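Local coordinates for protein ChiX (Serratia marcescens, PDB 5OPZ) that hydrolyses peptidoglycan as a zinc-dependent L-Ala D-Glu endopeptidase and is required for chitinase secretion, at residues S70-T74 with G75-D79; E58-A62 with G63-T67; W90-D93 with Y94-I98. All blocks are in the same frame, centred on the assembly; numbering follows the deposited sequence. Where two conformers were deposited one is given.

Interaction 1: residues S70-T74 with G75-D79. With ZN (zinc ion), chain C.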
loop_
_atom_site.group_PDB
_atom_site.type_symbol
_atom_site.label_atom_id
_atom_site.label_comp_id
_atom_site.label_asym_id
_atom_site.label_seq_id
_atom_site.Cartn_x
_atom_site.Cartn_y
_atom_site.Cartn_z
ATOM N N SER A 70 -11.547 -7.625 -6.623
ATOM C CA SER A 70 -10.312 -7.138 -5.988
ATOM C C SER A 70 -10.641 -5.938 -5.145
ATOM O O SER A 70 -11.384 -5.043 -5.585
ATOM C CB SER A 70 -9.281 -6.714 -7.027
ATOM O OG SER A 70 -8.239 -5.932 -6.468
ATOM N N ARG A 71 -10.019 -5.860 -3.987
ATOM C CA ARG A 71 -10.157 -4.676 -3.148
ATOM C C ARG A 71 -9.607 -3.439 -3.848
ATOM O O ARG A 71 -9.978 -2.331 -3.532
ATOM C CB ARG A 71 -9.483 -4.904 -1.819
ATOM C CG ARG A 71 -10.062 -6.027 -0.966
ATOM C CD ARG A 71 -10.809 -5.506 0.252
ATOM N NE ARG A 71 -12.084 -4.928 -0.117
ATOM C CZ ARG A 71 -12.932 -4.434 0.756
ATOM N NH1 ARG A 71 -12.602 -4.347 2.037
ATOM N NH2 ARG A 71 -14.131 -4.051 0.360
ATOM N N HIS A 72 -8.708 -3.599 -4.831
ATOM C CA HIS A 72 -8.238 -2.424 -5.530
ATOM C C HIS A 72 -9.265 -1.743 -6.402
ATOM O O HIS A 72 -9.128 -0.563 -6.680
ATOM C CB HIS A 72 -7.046 -2.750 -6.426
ATOM C CG HIS A 72 -5.748 -2.975 -5.716
ATOM N ND1 HIS A 72 -4.880 -1.951 -5.405
ATOM C CD2 HIS A 72 -5.134 -4.111 -5.292
ATOM C CE1 HIS A 72 -3.808 -2.424 -4.805
ATOM N NE2 HIS A 72 -3.928 -3.732 -4.734
ATOM N N LEU A 73 -10.258 -2.507 -6.873
ATOM C CA LEU A 73 -11.246 -1.944 -7.751
ATOM C C LEU A 73 -12.159 -0.933 -7.108
ATOM O O LEU A 73 -12.649 -0.041 -7.781
ATOM C CB LEU A 73 -12.131 -3.060 -8.333
ATOM C CG LEU A 73 -11.461 -3.994 -9.340
ATOM C CD1 LEU A 73 -12.398 -5.098 -9.751
ATOM C CD2 LEU A 73 -11.035 -3.235 -10.554
ATOM N N THR A 74 -12.390 -1.105 -5.811
ATOM C CA THR A 74 -13.388 -0.344 -5.082
ATOM C C THR A 74 -12.745 0.741 -4.198
ATOM O O THR A 74 -13.442 1.462 -3.532
ATOM C CB THR A 74 -14.204 -1.314 -4.222
ATOM O OG1 THR A 74 -13.290 -2.112 -3.454
ATOM C CG2 THR A 74 -15.103 -2.208 -5.053
ATOM N N GLY A 75 -11.421 0.875 -4.218
ATOM C CA GLY A 75 -10.734 1.835 -3.394
ATOM C C GLY A 75 -10.231 1.325 -2.066
ATOM O O GLY A 75 -9.800 2.109 -1.240
ATOM N N HIS A 76 -10.279 0.008 -1.830
ATOM C CA HIS A 76 -9.980 -0.544 -0.510
ATOM C C HIS A 76 -8.544 -1.097 -0.370
ATOM O O HIS A 76 -8.259 -1.745 0.667
ATOM C CB HIS A 76 -11.005 -1.593 -0.100
ATOM C CG HIS A 76 -12.394 -1.063 0.044
ATOM N ND1 HIS A 76 -13.254 -0.938 -1.022
ATOM C CD2 HIS A 76 -13.088 -0.667 1.138
ATOM C CE1 HIS A 76 -14.415 -0.488 -0.587
ATOM N NE2 HIS A 76 -14.336 -0.298 0.712
ATOM N N ALA A 77 -7.664 -0.866 -1.348
ATOM C CA ALA A 77 -6.315 -1.403 -1.252
ATOM C C ALA A 77 -5.312 -0.504 -1.918
ATOM O O ALA A 77 -5.630 0.264 -2.813
ATOM C CB ALA A 77 -6.281 -2.780 -1.889
ATOM N N VAL A 78 -4.077 -0.600 -1.453
ATOM C CA VAL A 78 -2.920 0.031 -2.080
ATOM C C VAL A 78 -1.795 -0.990 -2.156
ATOM O O VAL A 78 -1.665 -1.853 -1.277
ATOM C CB VAL A 78 -2.433 1.288 -1.319
ATOM C CG1 VAL A 78 -3.523 2.355 -1.335
ATOM C CG2 VAL A 78 -2.033 0.961 0.091
ATOM N N ASP A 79 -0.971 -0.836 -3.199
ATOM C CA ASP A 79 0.364 -1.438 -3.255
ATOM C C ASP A 79 1.392 -0.332 -3.094
ATOM O O ASP A 79 1.308 0.662 -3.782
ATOM C CB ASP A 79 0.540 -2.155 -4.576
ATOM C CG ASP A 79 -0.291 -3.400 -4.718
ATOM O OD1 ASP A 79 -0.941 -3.845 -3.784
ATOM O OD2 ASP A 79 -0.305 -3.971 -5.807
HETATM ZN ZN ZN C . -2.431 -5.114 -4.151
HETATM O O HOH W 1 -8.030 0.780 -4.204
#

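Interaction 2: residues E58-A62 with G63-T67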
loop_
_atom_site.group_PDB
_atom_site.type_symbol
_atom_site.label_atom_id
_atom_site.label_comp_id
_atom_site.label_asym_id
_atom_site.label_seq_id
_atom_site.Cartn_x
_atom_site.Cartn_y
_atom_site.Cartn_z
ATOM N N GLU A 58 -7.162 -8.346 -17.129
ATOM C CA GLU A 58 -5.874 -8.758 -17.630
ATOM C C GLU A 58 -5.097 -9.644 -16.641
ATOM O O GLU A 58 -4.483 -10.644 -17.076
ATOM C CB GLU A 58 -5.060 -7.538 -18.029
ATOM C CG GLU A 58 -3.660 -7.711 -18.614
ATOM C CD GLU A 58 -2.872 -6.395 -18.661
ATOM O OE1 GLU A 58 -3.340 -5.341 -18.181
ATOM O OE2 GLU A 58 -1.776 -6.429 -19.206
ATOM N N MET A 59 -5.143 -9.326 -15.355
ATOM C CA MET A 59 -4.499 -10.153 -14.362
ATOM C C MET A 59 -5.099 -11.542 -14.272
ATOM O O MET A 59 -4.371 -12.519 -14.104
ATOM C CB MET A 59 -4.556 -9.467 -13.016
ATOM C CG MET A 59 -3.704 -8.219 -12.951
ATOM S SD MET A 59 -3.941 -7.231 -11.491
ATOM C CE MET A 59 -3.283 -8.378 -10.261
ATOM N N VAL A 60 -6.439 -11.600 -14.362
ATOM C CA VAL A 60 -7.129 -12.879 -14.331
ATOM C C VAL A 60 -6.753 -13.709 -15.569
ATOM O O VAL A 60 -6.464 -14.899 -15.455
ATOM C CB VAL A 60 -8.639 -12.701 -14.224
ATOM C CG1 VAL A 60 -9.359 -14.034 -14.389
ATOM C CG2 VAL A 60 -8.951 -12.067 -12.882
ATOM N N ARG A 61 -6.767 -13.090 -16.751
ATOM C CA ARG A 61 -6.358 -13.829 -17.981
ATOM C C ARG A 61 -4.949 -14.359 -17.892
ATOM O O ARG A 61 -4.681 -15.463 -18.406
ATOM C CB ARG A 61 -6.391 -12.959 -19.230
ATOM C CG ARG A 61 -7.791 -12.652 -19.697
ATOM C CD ARG A 61 -7.872 -11.577 -20.772
ATOM N NE ARG A 61 -9.193 -11.485 -21.404
ATOM C CZ ARG A 61 -9.636 -10.405 -22.058
ATOM N NH1 ARG A 61 -8.818 -9.345 -22.155
ATOM N NH2 ARG A 61 -10.836 -10.392 -22.661
ATOM N N ALA A 62 -4.032 -13.574 -17.317
ATOM C CA ALA A 62 -2.628 -13.944 -17.258
ATOM C C ALA A 62 -2.308 -14.852 -16.075
ATOM O O ALA A 62 -1.281 -15.483 -16.080
ATOM C CB ALA A 62 -1.822 -12.669 -17.183
ATOM N N GLY A 63 -3.221 -14.952 -15.096
ATOM C CA GLY A 63 -3.069 -15.844 -13.994
ATOM C C GLY A 63 -2.504 -15.267 -12.727
ATOM O O GLY A 63 -2.264 -16.006 -11.803
ATOM N N SER A 64 -2.361 -13.939 -12.628
ATOM C CA SER A 64 -1.831 -13.367 -11.415
ATOM C C SER A 64 -2.944 -13.001 -10.404
ATOM O O SER A 64 -2.604 -12.578 -9.294
ATOM C CB SER A 64 -0.882 -12.214 -11.711
ATOM O OG SER A 64 -1.392 -11.316 -12.635
ATOM N N SER A 65 -4.215 -13.208 -10.769
ATOM C CA SER A 65 -5.292 -13.242 -9.801
ATOM C C SER A 65 -6.266 -14.313 -10.215
ATOM O O SER A 65 -6.380 -14.621 -11.401
ATOM C CB SER A 65 -5.979 -11.889 -9.709
ATOM O OG SER A 65 -7.131 -11.933 -8.917
ATOM N N GLN A 66 -6.943 -14.922 -9.238
ATOM C CA GLN A 66 -7.996 -15.856 -9.601
ATOM C C GLN A 66 -9.350 -15.226 -9.903
ATOM O O GLN A 66 -10.174 -15.843 -10.569
ATOM C CB GLN A 66 -8.117 -16.960 -8.541
ATOM C CG GLN A 66 -6.998 -17.977 -8.662
ATOM C CD GLN A 66 -7.267 -19.226 -7.866
ATOM O OE1 GLN A 66 -7.684 -19.156 -6.703
ATOM N NE2 GLN A 66 -7.039 -20.369 -8.474
ATOM N N THR A 67 -9.586 -14.021 -9.411
ATOM C CA THR A 67 -10.911 -13.429 -9.445
ATOM C C THR A 67 -10.867 -12.009 -9.921
ATOM O O THR A 67 -9.873 -11.320 -9.733
ATOM C CB THR A 67 -11.561 -13.436 -8.031
ATOM O OG1 THR A 67 -12.767 -12.664 -8.004
ATOM C CG2 THR A 67 -10.643 -12.893 -6.954
HETATM O O HOH W 2 -6.672 -16.664 -13.345
#

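Interaction 3: residues W90-D93 with Y94-I98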
loop_
_atom_site.group_PDB
_atom_site.type_symbol
_atom_site.label_atom_id
_atom_site.label_comp_id
_atom_site.label_asym_id
_atom_site.label_seq_id
_atom_site.Cartn_x
_atom_site.Cartn_y
_atom_site.Cartn_z
ATOM N N TRP A 90 12.733 -3.796 -4.402
ATOM C CA TRP A 90 11.762 -4.903 -3.981
ATOM C C TRP A 90 12.150 -5.856 -2.788
ATOM O O TRP A 90 11.445 -6.861 -2.488
ATOM C CB TRP A 90 11.406 -5.722 -5.223
ATOM C CG TRP A 90 10.880 -4.835 -6.259
ATOM C CD1 TRP A 90 11.520 -4.422 -7.395
ATOM C CD2 TRP A 90 9.604 -4.190 -6.273
ATOM N NE1 TRP A 90 10.745 -3.541 -8.089
ATOM C CE2 TRP A 90 9.552 -3.389 -7.432
ATOM C CE3 TRP A 90 8.516 -4.183 -5.395
ATOM C CZ2 TRP A 90 8.435 -2.611 -7.751
ATOM C CZ3 TRP A 90 7.407 -3.417 -5.726
ATOM C CH2 TRP A 90 7.375 -2.638 -6.892
ATOM N N GLU A 91 13.212 -5.506 -2.038
ATOM C CA GLU A 91 13.662 -6.358 -0.957
ATOM C C GLU A 91 12.669 -6.426 0.217
ATOM O O GLU A 91 12.200 -5.408 0.689
ATOM C CB GLU A 91 15.070 -5.949 -0.504
ATOM C CG GLU A 91 16.150 -6.044 -1.598
ATOM C CD GLU A 91 16.502 -7.466 -2.060
ATOM O OE1 GLU A 91 16.034 -8.455 -1.476
ATOM O OE2 GLU A 91 17.268 -7.615 -3.033
ATOM N N TRP A 92 12.415 -7.638 0.688
ATOM C CA TRP A 92 11.400 -7.923 1.714
ATOM C C TRP A 92 11.511 -7.051 2.956
ATOM O O TRP A 92 10.520 -6.560 3.443
ATOM C CB TRP A 92 11.505 -9.407 2.150
ATOM C CG TRP A 92 10.676 -9.746 3.347
ATOM C CD1 TRP A 92 11.099 -9.793 4.646
ATOM C CD2 TRP A 92 9.271 -9.992 3.380
ATOM N NE1 TRP A 92 10.048 -10.058 5.476
ATOM C CE2 TRP A 92 8.908 -10.176 4.734
ATOM C CE3 TRP A 92 8.279 -10.063 2.398
ATOM C CZ2 TRP A 92 7.608 -10.507 5.120
ATOM C CZ3 TRP A 92 6.982 -10.337 2.778
ATOM C CH2 TRP A 92 6.661 -10.577 4.127
ATOM N N ASP A 93 12.716 -6.894 3.477
ATOM C CA ASP A 93 12.879 -6.196 4.733
ATOM C C ASP A 93 12.365 -4.771 4.717
ATOM O O ASP A 93 11.859 -4.276 5.723
ATOM C CB ASP A 93 14.337 -6.238 5.252
ATOM C CG ASP A 93 14.607 -7.467 6.018
ATOM O OD1 ASP A 93 13.738 -7.834 6.813
ATOM O OD2 ASP A 93 15.667 -8.062 5.803
ATOM N N TYR A 94 12.455 -4.116 3.569
ATOM C CA TYR A 94 11.934 -2.764 3.446
ATOM C C TYR A 94 10.414 -2.743 3.658
ATOM O O TYR A 94 9.878 -1.870 4.342
ATOM C CB TYR A 94 12.288 -2.153 2.098
ATOM C CG TYR A 94 13.759 -1.826 1.861
ATOM C CD1 TYR A 94 14.414 -0.943 2.696
ATOM C CD2 TYR A 94 14.438 -2.311 0.784
ATOM C CE1 TYR A 94 15.708 -0.594 2.503
ATOM C CE2 TYR A 94 15.768 -2.001 0.569
ATOM C CZ TYR A 94 16.401 -1.153 1.446
ATOM O OH TYR A 94 17.698 -0.813 1.183
ATOM N N TYR A 95 9.741 -3.723 3.056
ATOM C CA TYR A 95 8.287 -3.843 3.190
ATOM C C TYR A 95 7.885 -4.231 4.592
ATOM O O TYR A 95 6.862 -3.750 5.100
ATOM C CB TYR A 95 7.742 -4.855 2.137
ATOM C CG TYR A 95 7.978 -4.289 0.772
ATOM C CD1 TYR A 95 9.200 -4.473 0.119
ATOM C CD2 TYR A 95 7.058 -3.438 0.182
ATOM C CE1 TYR A 95 9.487 -3.814 -1.035
ATOM C CE2 TYR A 95 7.316 -2.824 -1.003
ATOM C CZ TYR A 95 8.560 -2.995 -1.617
ATOM O OH TYR A 95 8.835 -2.274 -2.767
ATOM N N ALA A 96 8.694 -5.041 5.279
ATOM C CA ALA A 96 8.425 -5.330 6.700
ATOM C C ALA A 96 8.463 -4.053 7.542
ATOM O O ALA A 96 7.648 -3.874 8.462
ATOM C CB ALA A 96 9.346 -6.404 7.227
ATOM N N GLN A 97 9.413 -3.186 7.210
ATOM C CA GLN A 97 9.511 -1.930 7.954
ATOM C C GLN A 97 8.382 -1.007 7.647
ATOM O O GLN A 97 7.887 -0.326 8.554
ATOM C CB GLN A 97 10.854 -1.264 7.679
ATOM C CG GLN A 97 12.039 -2.015 8.271
ATOM C CD GLN A 97 13.331 -1.245 8.183
ATOM O OE1 GLN A 97 13.469 -0.243 8.836
ATOM N NE2 GLN A 97 14.279 -1.734 7.381
ATOM N N ILE A 98 8.022 -0.925 6.373
ATOM C CA ILE A 98 6.833 -0.159 5.993
ATOM C C ILE A 98 5.612 -0.666 6.769
ATOM O O ILE A 98 4.789 0.143 7.250
ATOM C CB ILE A 98 6.570 -0.118 4.474
ATOM C CG1 ILE A 98 7.723 0.586 3.785
ATOM C CG2 ILE A 98 5.231 0.533 4.150
ATOM C CD1 ILE A 98 7.838 0.245 2.323
#

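Interaction 1: residues S70-T74 with G75-D79
His72 and Asp79 hold the zinc ion between them, His72 through NE2 at 2.1 Å from the zinc and Asp79 through OD1, while His127 supplies the third protein ligand. This His-x(6)-Asp spacing, with a later histidine, is consistent with the zinc-binding signature of clan MD peptidases. The imidazole and carboxylate planes are turned 81° apart; OD2 of Asp79 stays 2.9 Å from the zinc. With CG beside its backbone N (chi1 -74°), His72 lays its ring across Ala77, whose CB sits squarely over one face, 3.7 Å from the ring centroid, in a CH-pi contact. On its other nitrogen, ND1 is hydrogen-bonded to the carbonyl of Gly49, a second-shell link that fixes the rotation of the ring and would probably make NE2 a better donor to the metal.

A flat stack joins Arg71 to His76: the guanidinium lies over the imidazole face with planes 3° apart and centres 3.9 Å apart. The arginine chain bends at chi2 and chi3 to lay the guanidinium there, and its NH1 and NH2 are tied to the carbonyls of Leu130 and Tyr135. At the edge of the same imidazole, near its plane, Thr74 OG1 forms a 2.7 Å hydrogen bond with His76 ND1.

Backbone, side-chain and water-mediated bonds close the turn. His76 N donates to Arg71 O over 2.9 Å, and Ser70 OG accepts from His72 N in an ST turn. Water 1 bridges the carbonyls of His72 and Ala77. Gly75 takes positive phi and turns the chain toward the strand.

The turn thus delivers the chain into strand 77-82, flanked by strands 44-48 and 127-130; Ala77 also rests on His127 and Gln129, while Val78 packs on Leu29 and Ile33 of helix 27-39.

Interaction 2: residues E58-A62 with G63-T67
Met59 O receives the amide of Ser64 in a 2.9 Å hydrogen bond that reaches five residues back along the chain, the shorter and stronger of the two bonds by which a Schellman motif ends helix 53-62. Its companion, from Gly63 N to Val60 O at 3.3 Å, is weak. Gly63 is the C-prime residue, and its positive phi of 97° swings the chain out of the helix. Two further weak bonds converge on Met59 O, from Gly63 N and from Ser65 N, so this one carbonyl gathers three amides as the last turn opens.

Water 2 donates to both Val60 O and Ser65 O, spanning the last turn and the departing chain. Beside it, Val60 CA points its hydrogen almost straight at Ser65 O, 3.5 Å away, with an angle of 174° at the hydrogen. Farther along, Ser65 OG donates to Thr67 O at 2.9 Å, in the carbonyl plane and on a lone pair; Gln56 NE2 is a second partner of that carbonyl.

Side-chain packing is sparse and sets carbons against oxygens. The CG2 branch of Val60, set beside the backbone N, comes to 3.4 Å from Thr67 O, while Ser64 OG touches the flank of Met59 at CB, 3.7 Å away.

Main-chain amides and a bridging water therefore do most of the joining at this surface helix end. One ordinary and two weak bonds gathered on the Met59 carbonyl, rather than a buried apolar core, mark the change from helix to the loop leading toward strand 77-82.

Interaction 3: residues W90-D93 with Y94-I98
Trp90 and Tyr95 meet at an oblique angle, the phenol oxygen of Tyr95 lying 3.3 Å from CE3 on the six-membered ring of the indole. CZ of the tyrosine follows 4.0 Å from the same CE3, an apolar touch between CE3 and the phenol carbon, not a stack. Tyr95 reaches back along the chain because its CG lies anti to the carbonyl carbon (chi1 -65°). This brings the ring past Glu91, whose carbonyl oxygen sits at the ring edge, 3.2 Å from CD1. The hydroxyl is tied down from outside the segments, by hydrogen bonds to the carbonyl of Ser89 and the amide of Ala82.

Tyr94 leaves the helix on another course and brings its CD2 atom to 3.9 Å from Glu91 CB; beyond the segments it touches Val42, Pro84 and Ala82. Trp92, by contrast, has CG anti to its backbone N (chi1 170°), which carries the indole outward along the helix until NE1 stands 4.1 Å from Ala96 CB. The indole also meets the ring of Trp115, the two planes turned about 30° apart. CG of Gln97 packs 3.4 Å from Asp93 O.

Beneath these side chains the first turn of helix 92-109 takes shape. Tyr94 N donates to Glu91 O, an i to i+3 bond at the helix start, whereas Ala96 N to Trp92 O, 3.0 Å, and Gln97 N to Asp93 O are regular helical bonds.

The side chains here are thus joined mainly by van der Waals touches, with polar anchoring concentrated at the Tyr95 hydroxyl. By bonding to Ser89 and Ala82 together, that hydroxyl fixes the phenol end of a buried ring and ties the helix start to the preceding loop and to strand 77-82.

How the interactions relate
The three contacts follow one another along the chain: interaction 2 ends helix 53-62, interaction 1 leads the loop into strand 77-82, and interaction 3 begins helix 92-109. Interaction 1 sits at the zinc; the other two lie farther out, the nearest side-chain atoms of Met59 and Trp90 being about 7 Å and about 10 Å from the metal. Centres of interactions 1 and 2 are about 15 Å apart, those of 2 and 3 about 25 Å. Interactions 1 and 3 lie on opposite sides of the chain's centre, their nearest atoms about 7 Å apart. Strand 77-82 connects this pair: it carries Asp79 near its start and Ala82, partner of Tyr95, at its end.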